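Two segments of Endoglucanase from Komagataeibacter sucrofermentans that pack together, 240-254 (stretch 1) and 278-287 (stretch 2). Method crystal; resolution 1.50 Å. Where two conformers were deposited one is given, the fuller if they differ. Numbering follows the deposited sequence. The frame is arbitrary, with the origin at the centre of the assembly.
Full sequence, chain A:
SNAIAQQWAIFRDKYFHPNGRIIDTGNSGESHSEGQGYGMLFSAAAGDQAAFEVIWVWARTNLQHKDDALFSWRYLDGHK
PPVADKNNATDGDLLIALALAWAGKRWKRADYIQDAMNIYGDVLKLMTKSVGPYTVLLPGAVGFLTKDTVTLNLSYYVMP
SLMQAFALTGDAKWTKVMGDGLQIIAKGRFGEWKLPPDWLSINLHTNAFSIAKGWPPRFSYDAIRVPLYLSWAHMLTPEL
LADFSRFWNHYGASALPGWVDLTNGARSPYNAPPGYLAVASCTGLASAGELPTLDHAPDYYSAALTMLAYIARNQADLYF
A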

# COMPACT_ATOMS: atom_id res chain seq x y z
N LEU A 240 18.73 -7.37 -0.97
CA LEU A 240 17.33 -7.69 -0.67
C LEU A 240 16.69 -8.50 -1.79
O LEU A 240 15.89 -9.40 -1.52
CB LEU A 240 16.54 -6.41 -0.43
CG LEU A 240 16.26 -6.03 1.03
CD1 LEU A 240 17.49 -5.38 1.65
CD2 LEU A 240 15.06 -5.11 1.11
N LEU A 241 17.00 -8.18 -3.04
CA LEU A 241 16.46 -8.97 -4.15
C LEU A 241 16.90 -10.43 -4.04
O LEU A 241 16.11 -11.34 -4.29
CB LEU A 241 16.87 -8.37 -5.49
CG LEU A 241 16.54 -9.20 -6.73
CD1 LEU A 241 15.05 -9.44 -6.85
CD2 LEU A 241 17.07 -8.55 -8.00
N ALA A 242 18.16 -10.66 -3.65
CA ALA A 242 18.64 -12.03 -3.52
C ALA A 242 17.92 -12.76 -2.40
O ALA A 242 17.59 -13.95 -2.54
CB ALA A 242 20.16 -12.02 -3.29
N ASP A 243 17.67 -12.07 -1.28
CA ASP A 243 16.95 -12.68 -0.17
C ASP A 243 15.51 -13.02 -0.54
O ASP A 243 15.03 -14.12 -0.24
CB ASP A 243 17.01 -11.78 1.07
CG ASP A 243 18.38 -11.74 1.71
OD1 ASP A 243 19.20 -12.65 1.44
OD2 ASP A 243 18.66 -10.80 2.50
N PHE A 244 14.80 -12.10 -1.19
CA PHE A 244 13.44 -12.42 -1.61
C PHE A 244 13.44 -13.56 -2.63
O PHE A 244 12.58 -14.44 -2.59
CB PHE A 244 12.72 -11.19 -2.17
CG PHE A 244 12.22 -10.23 -1.12
CD1 PHE A 244 11.16 -10.58 -0.28
CD2 PHE A 244 12.79 -8.97 -0.97
CE1 PHE A 244 10.69 -9.69 0.68
CE2 PHE A 244 12.32 -8.08 -0.01
CZ PHE A 244 11.28 -8.43 0.81
N SER A 245 14.40 -13.55 -3.56
CA SER A 245 14.47 -14.59 -4.58
C SER A 245 14.67 -15.96 -3.96
O SER A 245 14.03 -16.94 -4.37
CB SER A 245 15.60 -14.29 -5.57
OG SER A 245 15.35 -13.09 -6.29
N ARG A 246 15.54 -16.06 -2.94
CA ARG A 246 15.76 -17.34 -2.28
C ARG A 246 14.49 -17.84 -1.62
O ARG A 246 14.20 -19.04 -1.63
CB ARG A 246 16.86 -17.19 -1.22
CG ARG A 246 18.10 -17.97 -1.55
CD ARG A 246 19.13 -17.85 -0.44
NE ARG A 246 19.44 -16.46 -0.12
CZ ARG A 246 20.15 -15.65 -0.90
NH1 ARG A 246 20.39 -14.40 -0.52
NH2 ARG A 246 20.61 -16.08 -2.06
N PHE A 247 13.71 -16.92 -1.05
CA PHE A 247 12.45 -17.27 -0.41
C PHE A 247 11.43 -17.78 -1.43
O PHE A 247 10.86 -18.87 -1.27
CB PHE A 247 11.93 -16.05 0.35
CG PHE A 247 10.57 -16.24 0.97
CD1 PHE A 247 10.39 -17.13 2.02
CD2 PHE A 247 9.48 -15.53 0.50
CE1 PHE A 247 9.15 -17.32 2.58
CE2 PHE A 247 8.23 -15.71 1.07
CZ PHE A 247 8.07 -16.60 2.11
N TRP A 248 11.17 -17.01 -2.50
CA TRP A 248 10.17 -17.45 -3.47
C TRP A 248 10.54 -18.80 -4.06
O TRP A 248 9.68 -19.66 -4.25
CB TRP A 248 10.04 -16.48 -4.64
CG TRP A 248 9.89 -15.02 -4.35
CD1 TRP A 248 10.61 -14.02 -4.95
CD2 TRP A 248 8.93 -14.38 -3.51
NE1 TRP A 248 10.18 -12.80 -4.50
CE2 TRP A 248 9.14 -12.98 -3.62
CE3 TRP A 248 7.91 -14.84 -2.66
CZ2 TRP A 248 8.39 -12.05 -2.91
CZ3 TRP A 248 7.16 -13.90 -1.96
CH2 TRP A 248 7.41 -12.53 -2.08
N ASN A 249 11.81 -18.98 -4.41
CA ASN A 249 12.22 -20.19 -5.12
C ASN A 249 12.30 -21.41 -4.21
O ASN A 249 12.21 -22.54 -4.72
CB ASN A 249 13.54 -19.92 -5.84
CG ASN A 249 13.35 -19.05 -7.06
OD1 ASN A 249 12.57 -19.38 -7.95
ND2 ASN A 249 14.05 -17.92 -7.10
N HIS A 250 12.43 -21.23 -2.90
CA HIS A 250 12.37 -22.37 -1.99
C HIS A 250 11.00 -23.03 -2.02
O HIS A 250 10.89 -24.26 -1.96
CB HIS A 250 12.67 -21.95 -0.55
CG HIS A 250 12.63 -23.09 0.42
ND1 HIS A 250 13.65 -24.01 0.53
CD2 HIS A 250 11.70 -23.45 1.33
CE1 HIS A 250 13.35 -24.90 1.46
NE2 HIS A 250 12.17 -24.58 1.96
N TYR A 251 9.94 -22.22 -2.08
CA TYR A 251 8.58 -22.75 -2.07
C TYR A 251 8.05 -23.03 -3.46
O TYR A 251 7.31 -24.01 -3.65
CB TYR A 251 7.66 -21.81 -1.29
CG TYR A 251 7.90 -21.93 0.20
CD1 TYR A 251 7.52 -23.08 0.89
CD2 TYR A 251 8.53 -20.91 0.91
CE1 TYR A 251 7.75 -23.21 2.24
CE2 TYR A 251 8.76 -21.04 2.28
CZ TYR A 251 8.37 -22.19 2.93
OH TYR A 251 8.59 -22.34 4.28
N GLY A 252 8.43 -22.22 -4.44
CA GLY A 252 8.00 -22.43 -5.81
C GLY A 252 6.66 -21.78 -6.13
O GLY A 252 5.84 -21.49 -5.25
N ALA A 253 6.44 -21.58 -7.43
CA ALA A 253 5.26 -20.85 -7.90
C ALA A 253 3.96 -21.54 -7.52
O ALA A 253 2.93 -20.87 -7.40
CB ALA A 253 5.34 -20.67 -9.42
N SER A 254 3.98 -22.86 -7.33
CA SER A 254 2.77 -23.61 -7.01
C SER A 254 2.48 -23.71 -5.52
O SER A 254 1.43 -24.24 -5.14
CB SER A 254 2.84 -25.03 -7.60
OG SER A 254 2.94 -24.99 -9.01
N ALA A 278 1.98 -12.74 -8.41
CA ALA A 278 2.26 -11.53 -9.18
C ALA A 278 3.44 -10.76 -8.58
O ALA A 278 4.35 -10.35 -9.31
CB ALA A 278 1.02 -10.66 -9.23
N VAL A 279 3.45 -10.57 -7.26
CA VAL A 279 4.57 -9.89 -6.60
C VAL A 279 5.87 -10.67 -6.79
O VAL A 279 6.92 -10.09 -7.11
CB VAL A 279 4.25 -9.68 -5.11
CG1 VAL A 279 5.46 -9.10 -4.40
CG2 VAL A 279 3.04 -8.74 -4.95
N ALA A 280 5.85 -11.99 -6.56
CA ALA A 280 7.05 -12.80 -6.68
C ALA A 280 7.63 -12.76 -8.08
O ALA A 280 8.84 -12.71 -8.26
CB ALA A 280 6.75 -14.25 -6.29
N SER A 281 6.76 -12.74 -9.09
CA SER A 281 7.22 -12.69 -10.47
C SER A 281 7.95 -11.38 -10.76
O SER A 281 8.78 -11.33 -11.68
CB SER A 281 6.00 -12.87 -11.40
OG SER A 281 5.37 -14.13 -11.16
N CYS A 282 7.67 -10.31 -10.00
CA CYS A 282 8.34 -9.04 -10.23
C CYS A 282 9.64 -8.94 -9.43
O CYS A 282 10.41 -7.99 -9.62
CB CYS A 282 7.40 -7.92 -9.82
SG CYS A 282 5.91 -7.72 -10.86
N THR A 283 9.89 -9.88 -8.50
CA THR A 283 10.97 -9.75 -7.52
C THR A 283 11.74 -11.06 -7.35
O THR A 283 12.10 -11.45 -6.24
CB THR A 283 10.45 -9.25 -6.17
OG1 THR A 283 9.42 -10.13 -5.70
CG2 THR A 283 9.88 -7.83 -6.29
N GLY A 284 12.02 -11.76 -8.45
CA GLY A 284 13.00 -12.83 -8.45
C GLY A 284 12.49 -14.25 -8.60
O GLY A 284 13.32 -15.17 -8.64
N LEU A 285 11.20 -14.46 -8.74
CA LEU A 285 10.75 -15.83 -8.87
C LEU A 285 11.02 -16.34 -10.28
O LEU A 285 10.81 -15.63 -11.23
CB LEU A 285 9.28 -15.97 -8.51
CG LEU A 285 8.72 -17.37 -8.79
CD1 LEU A 285 9.31 -18.40 -7.87
CD2 LEU A 285 7.20 -17.37 -8.69
N ALA A 286 11.46 -17.58 -10.36
CA ALA A 286 11.79 -18.25 -11.61
C ALA A 286 10.63 -19.15 -12.01
O ALA A 286 10.24 -20.01 -11.25
CB ALA A 286 13.04 -19.09 -11.41
N SER A 287 10.08 -18.97 -13.19
CA SER A 287 10.39 -17.88 -14.10
C SER A 287 9.16 -17.01 -14.16
O SER A 287 8.04 -17.52 -14.28
CB SER A 287 10.73 -18.42 -15.49
OG SER A 287 9.64 -19.11 -16.09
O HOH W 1 8.70 -22.10 -9.26

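The firmest polar link is made by Asn-249, whose carboxamide pairs with the backbone of the turn that follows the second helix. Asn-249 OD1 accepts from Ala-286 N (3.2 Å, nearly straight), and Asn-249 ND2 donates to Gly-284 O (3.2 Å). An amide suits this place because it offers both a donor and an acceptor. One residue earlier, Trp-248 buries its indole against the same segment. Trp-248 NE1 is shared between Thr-283 OG1 (3.0 Å) and Thr-283 O (2.9 Å), both weak hydrogen bonds with bent geometry. Thr-283 OG1 in turn donates to Val-279 O (2.9 Å), which leaves the hydroxyl free to accept from the indole.

Around these contacts the packing is apolar. The methyl of Ala-280 lies over one face of the indole, Ala-280 CB sitting 3.5 Å from Trp-248 CD2; the methyl is small and apolar and rests directly on the ring. The CA-to-CB bond of Leu-285 points sideways, but the end of its side chain comes nearer the first stretch, with Leu-285 CD1 3.8 Å from Trp-248 CB and Leu-285 CD2 3.9 Å from Ala-253 CB.

Gly-284 passes Ser-245 closely, Gly-284 CA lying 3.2 Å from Ser-245 OG. A CB there would clash with that hydroxyl, and the positive phi independently favours glycine. At the margin, a water bridges Ala-253 N (3.0 Å) and Ala-286 O (3.3 Å).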